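PDB 4YHS: monosaccharide ABC transporter substrate-binding protein, CUT2 family from Bradyrhizobium sp., which probably binds a sugar or similar small solute outside the inner membrane and hands it to a CUT2-family ABC importer. Local coordinates for residues Y49-W59 against I305-E315; I109-A119 against E136-V144. All blocks are in the same frame, centred on the assembly; numbering follows the deposited sequence.

Contact 1 of 2, residues Y49-W59 against I305-E315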
loop_
_atom_site.group_PDB
_atom_site.type_symbol
_atom_site.label_atom_id
_atom_site.label_comp_id
_atom_site.label_asym_id
_atom_site.label_seq_id
_atom_site.Cartn_x
_atom_site.Cartn_y
_atom_site.Cartn_z
ATOM N N TYR A 49 -11.648 -12.181 3.528
ATOM C CA TYR A 49 -12.015 -11.948 2.145
ATOM C C TYR A 49 -11.953 -13.271 1.404
ATOM O O TYR A 49 -10.921 -13.944 1.418
ATOM C CB TYR A 49 -11.107 -10.930 1.445
ATOM C CG TYR A 49 -11.692 -10.556 0.110
ATOM C CD1 TYR A 49 -11.450 -11.325 -1.018
ATOM C CD2 TYR A 49 -12.540 -9.485 -0.010
ATOM C CE1 TYR A 49 -12.040 -11.015 -2.232
ATOM C CE2 TYR A 49 -13.130 -9.158 -1.218
ATOM C CZ TYR A 49 -12.880 -9.919 -2.325
ATOM O OH TYR A 49 -13.494 -9.592 -3.525
ATOM N N VAL A 50 -13.076 -13.645 0.800
ATOM C CA VAL A 50 -13.184 -14.853 -0.003
ATOM C C VAL A 50 -13.547 -14.541 -1.446
ATOM O O VAL A 50 -14.642 -14.048 -1.715
ATOM C CB VAL A 50 -14.246 -15.804 0.592
ATOM C CG1 VAL A 50 -14.281 -17.086 -0.187
ATOM C CG2 VAL A 50 -13.934 -16.078 2.053
ATOM N N PRO A 51 -12.650 -14.840 -2.385
ATOM C CA PRO A 51 -12.996 -14.590 -3.784
ATOM C C PRO A 51 -13.807 -15.734 -4.379
ATOM O O PRO A 51 -14.040 -16.781 -3.716
ATOM C CB PRO A 51 -11.626 -14.482 -4.446
ATOM C CG PRO A 51 -10.817 -15.505 -3.714
ATOM C CD PRO A 51 -11.311 -15.449 -2.275
ATOM N N LEU A 52 -14.277 -15.527 -5.609
ATOM C CA LEU A 52 -14.925 -16.582 -6.372
ATOM C C LEU A 52 -13.935 -17.671 -6.738
ATOM O O LEU A 52 -12.735 -17.407 -6.868
ATOM C CB LEU A 52 -15.558 -16.024 -7.650
ATOM C CG LEU A 52 -16.664 -14.979 -7.503
ATOM C CD1 LEU A 52 -17.030 -14.407 -8.871
ATOM C CD2 LEU A 52 -17.902 -15.549 -6.806
ATOM N N GLU A 53 -14.440 -18.898 -6.904
ATOM C CA GLU A 53 -13.622 -19.990 -7.415
ATOM C C GLU A 53 -13.249 -19.798 -8.882
ATOM O O GLU A 53 -12.097 -20.008 -9.265
ATOM C CB GLU A 53 -14.354 -21.338 -7.220
ATOM C CG GLU A 53 -14.285 -21.832 -5.780
ATOM C CD GLU A 53 -12.848 -21.963 -5.282
ATOM O OE1 GLU A 53 -12.151 -22.892 -5.740
ATOM O OE2 GLU A 53 -12.406 -21.124 -4.457
ATOM N N LYS A 54 -14.224 -19.381 -9.687
ATOM C CA LYS A 54 -14.035 -19.168 -11.120
ATOM C C LYS A 54 -15.010 -18.123 -11.638
ATOM O O LYS A 54 -16.099 -17.964 -11.081
ATOM C CB LYS A 54 -14.258 -20.471 -11.905
ATOM C CG LYS A 54 -13.029 -21.370 -12.052
ATOM C CD LYS A 54 -11.955 -20.742 -12.924
ATOM C CE LYS A 54 -10.794 -21.688 -13.150
ATOM N NZ LYS A 54 -9.797 -21.100 -14.088
ATOM N N ALA A 55 -14.634 -17.433 -12.713
ATOM C CA ALA A 55 -15.589 -16.644 -13.482
ATOM C C ALA A 55 -16.428 -17.571 -14.344
ATOM O O ALA A 55 -15.995 -18.673 -14.679
ATOM C CB ALA A 55 -14.875 -15.629 -14.348
ATOM N N SER A 56 -17.617 -17.111 -14.716
ATOM C CA SER A 56 -18.538 -17.880 -15.554
ATOM C C SER A 56 -18.267 -17.656 -17.026
ATOM O O SER A 56 -18.803 -18.356 -17.891
ATOM C CB SER A 56 -19.967 -17.480 -15.252
ATOM O OG SER A 56 -20.159 -16.122 -15.610
ATOM N N LYS A 57 -17.466 -16.649 -17.330
ATOM C CA LYS A 57 -17.123 -16.381 -18.710
ATOM C C LYS A 57 -15.853 -15.578 -18.711
ATOM O O LYS A 57 -15.485 -15.047 -17.672
ATOM C CB LYS A 57 -18.245 -15.645 -19.442
ATOM C CG LYS A 57 -18.548 -14.231 -18.978
ATOM C CD LYS A 57 -19.399 -13.505 -20.050
ATOM C CE LYS A 57 -18.526 -12.652 -20.995
ATOM N NZ LYS A 57 -19.289 -11.861 -22.012
ATOM N N PRO A 58 -15.175 -15.497 -19.865
ATOM C CA PRO A 58 -13.896 -14.784 -19.912
ATOM C C PRO A 58 -14.098 -13.273 -20.014
ATOM O O PRO A 58 -13.806 -12.643 -21.046
ATOM C CB PRO A 58 -13.211 -15.363 -21.164
ATOM C CG PRO A 58 -14.153 -16.404 -21.724
ATOM C CD PRO A 58 -15.490 -16.135 -21.155
ATOM N N TRP A 59 -14.580 -12.685 -18.923
ATOM C CA TRP A 59 -14.769 -11.241 -18.862
ATOM C C TRP A 59 -13.509 -10.510 -19.318
ATOM O O TRP A 59 -12.397 -10.944 -19.042
ATOM C CB TRP A 59 -15.133 -10.806 -17.443
ATOM C CG TRP A 59 -16.376 -11.464 -16.919
ATOM C CD1 TRP A 59 -16.457 -12.459 -15.985
ATOM C CD2 TRP A 59 -17.709 -11.172 -17.316
ATOM N NE1 TRP A 59 -17.767 -12.807 -15.773
ATOM C CE2 TRP A 59 -18.560 -12.038 -16.589
ATOM C CE3 TRP A 59 -18.268 -10.278 -18.229
ATOM C CZ2 TRP A 59 -19.932 -12.012 -16.727
ATOM C CZ3 TRP A 59 -19.641 -10.253 -18.368
ATOM C CH2 TRP A 59 -20.460 -11.117 -17.623
ATOM N N ILE A 305 -8.101 -8.506 -5.208
ATOM C CA ILE A 305 -9.447 -8.164 -4.775
ATOM C C ILE A 305 -10.169 -7.319 -5.820
ATOM O O ILE A 305 -11.348 -7.536 -6.068
ATOM C CB ILE A 305 -9.431 -7.430 -3.407
ATOM C CG1 ILE A 305 -9.156 -8.470 -2.311
ATOM C CG2 ILE A 305 -10.788 -6.725 -3.118
ATOM C CD1 ILE A 305 -8.885 -7.910 -0.975
ATOM N N ALA A 306 -9.470 -6.365 -6.438
ATOM C CA ALA A 306 -10.078 -5.541 -7.491
ATOM C C ALA A 306 -10.611 -6.393 -8.643
ATOM O O ALA A 306 -11.690 -6.151 -9.160
ATOM C CB ALA A 306 -9.063 -4.545 -8.033
ATOM N N VAL A 307 -9.834 -7.390 -9.048
ATOM C CA VAL A 307 -10.265 -8.282 -10.106
ATOM C C VAL A 307 -11.478 -9.084 -9.649
ATOM O O VAL A 307 -12.479 -9.170 -10.380
ATOM C CB VAL A 307 -9.140 -9.238 -10.544
ATOM C CG1 VAL A 307 -9.660 -10.346 -11.498
ATOM C CG2 VAL A 307 -8.026 -8.451 -11.212
ATOM N N ASP A 308 -11.405 -9.668 -8.452
ATOM C CA ASP A 308 -12.540 -10.432 -7.928
ATOM C C ASP A 308 -13.808 -9.590 -7.820
ATOM O O ASP A 308 -14.899 -10.020 -8.214
ATOM C CB ASP A 308 -12.224 -11.023 -6.555
ATOM C CG ASP A 308 -13.327 -11.959 -6.063
ATOM O OD1 ASP A 308 -13.633 -12.926 -6.782
ATOM O OD2 ASP A 308 -13.902 -11.735 -4.973
ATOM N N GLN A 309 -13.662 -8.381 -7.294
ATOM C CA GLN A 309 -14.766 -7.453 -7.227
ATOM C C GLN A 309 -15.401 -7.204 -8.621
ATOM O O GLN A 309 -16.631 -7.229 -8.777
ATOM C CB GLN A 309 -14.290 -6.127 -6.634
ATOM C CG GLN A 309 -14.171 -6.075 -5.100
ATOM C CD GLN A 309 -13.466 -4.831 -4.649
ATOM O OE1 GLN A 309 -12.609 -4.311 -5.365
ATOM N NE2 GLN A 309 -13.851 -4.308 -3.492
ATOM N N ALA A 310 -14.564 -6.928 -9.619
ATOM C CA ALA A 310 -15.059 -6.644 -10.961
ATOM C C ALA A 310 -15.892 -7.806 -11.469
ATOM O O ALA A 310 -16.982 -7.615 -11.996
ATOM C CB ALA A 310 -13.929 -6.373 -11.918
ATOM N N VAL A 311 -15.365 -9.013 -11.308
ATOM C CA VAL A 311 -16.045 -10.213 -11.811
ATOM C C VAL A 311 -17.382 -10.391 -11.086
ATOM O O VAL A 311 -18.417 -10.620 -11.716
ATOM C CB VAL A 311 -15.127 -11.452 -11.657
ATOM C CG1 VAL A 311 -15.877 -12.754 -11.993
ATOM C CG2 VAL A 311 -13.875 -11.286 -12.582
ATOM N N ARG A 312 -17.379 -10.221 -9.772
ATOM C CA ARG A 312 -18.617 -10.402 -8.993
ATOM C C ARG A 312 -19.707 -9.422 -9.466
ATOM O O ARG A 312 -20.874 -9.805 -9.630
ATOM C CB ARG A 312 -18.351 -10.223 -7.491
ATOM C CG ARG A 312 -17.615 -11.381 -6.830
ATOM C CD ARG A 312 -17.149 -11.040 -5.387
ATOM N NE ARG A 312 -16.644 -12.236 -4.722
ATOM C CZ ARG A 312 -17.412 -13.204 -4.227
ATOM N NH1 ARG A 312 -18.744 -13.116 -4.317
ATOM N NH2 ARG A 312 -16.858 -14.272 -3.637
ATOM N N ILE A 313 -19.310 -8.171 -9.692
ATOM C CA ILE A 313 -20.233 -7.142 -10.170
ATOM C C ILE A 313 -20.778 -7.557 -11.537
ATOM O O ILE A 313 -21.998 -7.598 -11.751
ATOM C CB ILE A 313 -19.521 -5.763 -10.223
ATOM C CG1 ILE A 313 -19.221 -5.257 -8.817
ATOM C CG2 ILE A 313 -20.343 -4.696 -10.957
ATOM C CD1 ILE A 313 -18.167 -4.179 -8.795
ATOM N N LEU A 314 -19.888 -7.904 -12.459
ATOM C CA LEU A 314 -20.308 -8.274 -13.815
ATOM C C LEU A 314 -21.271 -9.470 -13.797
ATOM O O LEU A 314 -22.148 -9.609 -14.670
ATOM C CB LEU A 314 -19.087 -8.595 -14.697
ATOM C CG LEU A 314 -18.237 -7.395 -15.123
ATOM C CD1 LEU A 314 -16.910 -7.872 -15.622
ATOM C CD2 LEU A 314 -18.961 -6.661 -16.212
ATOM N N GLU A 315 -21.129 -10.325 -12.795
ATOM C CA GLU A 315 -21.964 -11.529 -12.716
ATOM C C GLU A 315 -23.175 -11.354 -11.789
ATOM O O GLU A 315 -23.939 -12.296 -11.569
ATOM C CB GLU A 315 -21.100 -12.711 -12.261
ATOM C CG GLU A 315 -20.011 -13.060 -13.271
ATOM C CD GLU A 315 -19.247 -14.304 -12.900
ATOM O OE1 GLU A 315 -19.582 -14.939 -11.873
ATOM O OE2 GLU A 315 -18.312 -14.657 -13.641
HETATM O O HOH W 1 -18.694 -17.364 -11.185
#
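Y49 lays one ring face on I305, whose CG1 sits 3.8 Å from the ring centroid in a CH-pi contact. With CG swung anti to the backbone N (chi1 -170°), the ring carries its hydroxyl to D308, and Y49 OH donates to D308 OD2 at 2.6 Å through the anti lone pair. The same OD2 accepts R312 NE and lies in the plane of that guanidinium, so two donors, one of them in a salt bridge, hold this buried oxygen. V50 O receives a weak bond from R312 NH2, while NH1 of that arginine goes to D318 O. P51 packs CB against the D308 carboxylate. L52 N then binds the other carboxylate oxygen, D308 OD1, at 2.9 Å and nearly straight (169°). The leucine side chain reaches back over the helix: CD2 lies over one face of the R312 guanidinium, and CD1 meets V311 CG1 at 3.7 Å. A water joins K54 O to E315 OE1, an oxygen that also forms a salt bridge with K317. A55 CB touches the same V311 methyl. S56 N points straight at E315 OE2 (2.8 Å), which also accepts W59 NE1 at 2.9 Å on its anti lone pair, close to the indole plane. W59 sits between K57 CG on one face and L314 CB on the other, the latter 3.8 Å from the six-membered ring centroid. The carboxylates of D308, in helix 299-314, and of E315, next after it, pin the irregular connector between strands 43-49 and 60-65, in the two-lobed alpha/beta fold of periplasmic binding proteins.

Contact 2 of 2, residues I109-A119 against E136-V144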
loop_
_atom_site.group_PDB
_atom_site.type_symbol
_atom_site.label_atom_id
_atom_site.label_comp_id
_atom_site.label_asym_id
_atom_site.label_seq_id
_atom_site.Cartn_x
_atom_site.Cartn_y
_atom_site.Cartn_z
ATOM N N ILE A 109 -7.634 5.035 -20.820
ATOM C CA ILE A 109 -8.955 4.570 -20.378
ATOM C C ILE A 109 -10.032 4.788 -21.459
ATOM O O ILE A 109 -10.807 3.877 -21.769
ATOM C CB ILE A 109 -9.388 5.287 -19.049
ATOM C CG1 ILE A 109 -8.506 4.815 -17.890
ATOM C CG2 ILE A 109 -10.863 5.063 -18.751
ATOM C CD1 ILE A 109 -8.515 5.743 -16.634
ATOM N N GLU A 110 -10.098 5.985 -22.028
ATOM C CA GLU A 110 -11.060 6.239 -23.100
ATOM C C GLU A 110 -10.873 5.205 -24.214
ATOM O O GLU A 110 -11.839 4.641 -24.732
ATOM C CB GLU A 110 -10.904 7.637 -23.672
ATOM C CG GLU A 110 -11.440 8.742 -22.799
ATOM C CD GLU A 110 -11.173 10.115 -23.356
ATOM O OE1 GLU A 110 -10.129 10.322 -24.027
ATOM O OE2 GLU A 110 -12.026 10.987 -23.125
ATOM N N ASP A 111 -9.614 4.969 -24.565
ATOM C CA ASP A 111 -9.304 4.054 -25.652
ATOM C C ASP A 111 -9.668 2.606 -25.300
ATOM O O ASP A 111 -10.175 1.887 -26.168
ATOM C CB ASP A 111 -7.827 4.163 -26.023
ATOM C CG ASP A 111 -7.473 5.496 -26.671
ATOM O OD1 ASP A 111 -8.371 6.286 -27.039
ATOM O OD2 ASP A 111 -6.270 5.739 -26.836
ATOM N N CYS A 112 -9.449 2.159 -24.068
ATOM C CA CYS A 112 -9.689 0.733 -23.778
ATOM C C CYS A 112 -11.205 0.532 -23.746
ATOM O O CYS A 112 -11.698 -0.526 -24.145
ATOM C CB CYS A 112 -8.993 0.244 -22.491
ATOM S SG CYS A 112 -9.700 0.721 -20.926
ATOM N N VAL A 113 -11.947 1.559 -23.343
ATOM C CA VAL A 113 -13.410 1.465 -23.356
ATOM C C VAL A 113 -13.961 1.491 -24.792
ATOM O O VAL A 113 -14.891 0.746 -25.132
ATOM C CB VAL A 113 -14.058 2.590 -22.547
ATOM C CG1 VAL A 113 -15.597 2.531 -22.704
ATOM C CG2 VAL A 113 -13.643 2.459 -21.086
ATOM N N ALA A 114 -13.406 2.358 -25.634
ATOM C CA ALA A 114 -13.854 2.447 -27.024
ATOM C C ALA A 114 -13.546 1.150 -27.779
ATOM O O ALA A 114 -14.309 0.713 -28.632
ATOM C CB ALA A 114 -13.208 3.628 -27.718
ATOM N N SER A 115 -12.442 0.511 -27.424
ATOM C CA SER A 115 -12.056 -0.731 -28.083
ATOM C C SER A 115 -12.962 -1.887 -27.684
ATOM O O SER A 115 -13.126 -2.850 -28.437
ATOM C CB SER A 115 -10.601 -1.072 -27.760
ATOM O OG SER A 115 -9.735 -0.226 -28.494
ATOM N N GLY A 116 -13.565 -1.766 -26.503
ATOM C CA GLY A 116 -14.486 -2.760 -25.992
ATOM C C GLY A 116 -13.925 -3.433 -24.771
ATOM O O GLY A 116 -12.869 -4.073 -24.824
ATOM N N THR A 117 -14.636 -3.277 -23.653
ATOM C CA THR A 117 -14.269 -3.921 -22.407
ATOM C C THR A 117 -15.505 -4.100 -21.514
ATOM O O THR A 117 -16.532 -3.442 -21.728
ATOM C CB THR A 117 -13.207 -3.112 -21.667
ATOM O OG1 THR A 117 -12.643 -3.902 -20.635
ATOM C CG2 THR A 117 -13.799 -1.851 -21.068
ATOM N N ASP A 118 -15.409 -4.988 -20.533
ATOM C CA ASP A 118 -16.515 -5.234 -19.610
ATOM C C ASP A 118 -16.452 -4.444 -18.310
ATOM O O ASP A 118 -17.493 -4.040 -17.797
ATOM C CB ASP A 118 -16.597 -6.729 -19.306
ATOM C CG ASP A 118 -16.856 -7.547 -20.544
ATOM O OD1 ASP A 118 -17.663 -7.109 -21.391
ATOM O OD2 ASP A 118 -16.277 -8.638 -20.675
ATOM N N ALA A 119 -15.244 -4.232 -17.784
ATOM C CA ALA A 119 -15.025 -3.440 -16.569
ATOM C C ALA A 119 -13.671 -2.745 -16.657
ATOM O O ALA A 119 -12.795 -3.190 -17.394
ATOM C CB ALA A 119 -15.090 -4.325 -15.311
ATOM N N GLU A 136 -18.523 9.228 -17.529
ATOM C CA GLU A 136 -18.910 8.874 -18.889
ATOM C C GLU A 136 -18.919 7.360 -19.091
ATOM O O GLU A 136 -19.829 6.819 -19.709
ATOM C CB GLU A 136 -17.972 9.579 -19.871
ATOM C CG GLU A 136 -18.113 11.096 -19.791
ATOM C CD GLU A 136 -17.041 11.860 -20.539
ATOM O OE1 GLU A 136 -16.005 11.263 -20.902
ATOM O OE2 GLU A 136 -17.235 13.079 -20.743
ATOM N N ILE A 137 -17.917 6.678 -18.545
ATOM C CA ILE A 137 -17.870 5.232 -18.558
ATOM C C ILE A 137 -19.056 4.606 -17.839
ATOM O O ILE A 137 -19.600 3.592 -18.277
ATOM C CB ILE A 137 -16.576 4.726 -17.893
ATOM C CG1 ILE A 137 -15.368 5.134 -18.732
ATOM C CG2 ILE A 137 -16.604 3.226 -17.694
ATOM C CD1 ILE A 137 -14.088 5.175 -17.915
ATOM N N ALA A 138 -19.432 5.195 -16.710
ATOM C CA ALA A 138 -20.539 4.676 -15.917
ATOM C C ALA A 138 -21.847 4.770 -16.706
ATOM O O ALA A 138 -22.685 3.881 -16.623
ATOM C CB ALA A 138 -20.641 5.433 -14.599
ATOM N N LYS A 139 -22.008 5.829 -17.491
ATOM C CA LYS A 139 -23.199 5.963 -18.349
ATOM C C LYS A 139 -23.317 4.817 -19.365
ATOM O O LYS A 139 -24.379 4.618 -19.962
ATOM C CB LYS A 139 -23.187 7.300 -19.094
ATOM C CG LYS A 139 -23.400 8.517 -18.203
ATOM C CD LYS A 139 -23.515 9.803 -19.017
ATOM C CE LYS A 139 -23.492 11.036 -18.113
ATOM N NZ LYS A 139 -23.950 12.274 -18.819
ATOM N N LYS A 140 -22.233 4.065 -19.562
ATOM C CA LYS A 140 -22.245 2.931 -20.495
ATOM C C LYS A 140 -22.401 1.620 -19.761
ATOM O O LYS A 140 -22.199 0.547 -20.333
ATOM C CB LYS A 140 -20.967 2.889 -21.341
ATOM C CG LYS A 140 -20.831 4.021 -22.327
ATOM C CD LYS A 140 -19.407 4.093 -22.837
ATOM C CE LYS A 140 -19.319 4.682 -24.231
ATOM N NZ LYS A 140 -17.891 4.946 -24.582
ATOM N N LYS A 141 -22.733 1.708 -18.477
ATOM C CA LYS A 141 -22.965 0.527 -17.650
ATOM C C LYS A 141 -21.728 -0.363 -17.514
ATOM O O LYS A 141 -21.822 -1.581 -17.363
ATOM C CB LYS A 141 -24.124 -0.285 -18.211
ATOM C CG LYS A 141 -25.373 0.542 -18.424
ATOM C CD LYS A 141 -26.449 -0.260 -19.154
ATOM C CE LYS A 141 -27.409 -0.922 -18.184
ATOM N NZ LYS A 141 -28.615 -0.088 -18.043
ATOM N N ILE A 142 -20.567 0.265 -17.536
ATOM C CA ILE A 142 -19.314 -0.426 -17.272
ATOM C C ILE A 142 -18.843 -0.180 -15.819
ATOM O O ILE A 142 -18.614 0.964 -15.440
ATOM C CB ILE A 142 -18.238 0.039 -18.269
ATOM C CG1 ILE A 142 -18.631 -0.370 -19.709
ATOM C CG2 ILE A 142 -16.873 -0.534 -17.892
ATOM C CD1 ILE A 142 -17.772 0.259 -20.776
ATOM N N PRO A 143 -18.696 -1.247 -15.015
ATOM C CA PRO A 143 -18.250 -1.043 -13.629
ATOM C C PRO A 143 -16.839 -0.472 -13.577
ATOM O O PRO A 143 -15.986 -0.894 -14.373
ATOM C CB PRO A 143 -18.278 -2.451 -13.030
ATOM C CG PRO A 143 -19.108 -3.259 -13.926
ATOM C CD PRO A 143 -19.005 -2.661 -15.284
ATOM N N VAL A 144 -16.596 0.447 -12.646
ATOM C CA VAL A 144 -15.272 1.033 -12.473
ATOM C C VAL A 144 -14.828 0.744 -11.040
ATOM O O VAL A 144 -15.508 1.108 -10.074
ATOM C CB VAL A 144 -15.260 2.555 -12.755
ATOM C CG1 VAL A 144 -13.864 3.109 -12.593
ATOM C CG2 VAL A 144 -15.796 2.845 -14.175
HETATM O O HOH W 2 -13.420 12.090 -20.824
#
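V113 faces both I137 and I142, one methyl for each. Its CB points toward the 136-144 segment and divides there. The V113 and I142 side chains run past each other in opposite directions, and CG1, anti to the backbone N (chi1 174°), meets I142 CD1 at 3.7 Å; it also has the K140 amine NZ beside it. CG2, the other branch, turns to I137 and lies 4.0 Å from its CG1, with I137 CD1 a little farther off. With both methyls gone, as in an alanine here, a gap is likely to open between I137 and I142 and leave the outer part of the K140 chain without the methyl it lies against. One helical turn earlier, I109 crosses I137 at about a right angle, and I109 CG2 presses on I137 CD1 at 3.3 Å, tighter than usual for two methyl-type carbons.

Helices 102-115 and 131-138 lie side by side here, each running into a parallel strand, 119-122 and 144-147, as in the repeated beta-alpha-beta crossovers of a Rossmann-like lobe. V113 and I142 both also rest on V120 of the first strand. C112, in the same helix, is tied by a disulfide to C62 in strand 60-65.

Beyond the helices the two segments converge as they enter the sheet. I142 CG2 lies 3.6 Å from D118 O, while the same carbonyl oxygen approaches P143 CD at 3.2 Å. A119 CA makes a CA-H...O contact with P143 O, and the P143 backbone goes on to pair with V120. At the far, solvent-facing end, a water donates to both E110 OE2 and E136 OE1, bridging two carboxylates that stand 4.6 Å apart; E136 OE2 also has a salt bridge to K132.

Both contacts are partly buried and belong to the same lobe, their centres about 17 Å apart, but differ in chemistry. Contact 1 fastens an irregular connector to a helix chiefly through polar groups: two carboxylates, one buried and one partly exposed, accept backbone, phenol and indole donors, with apolar packing between. Contact 2 joins two helices and entries to neighbouring strands, almost wholly by aliphatic packing, with its charges toward solvent. They meet where the chain enters strands 119-122 and 144-147: L314 CD2 lies 3.4 Å from D118 O and I313 CG2 3.5 Å from P143 CG. Helix 299-314 serves both, offering D308 to 49-59, with E315 just beyond its end, and I313 and L314 to contact 2.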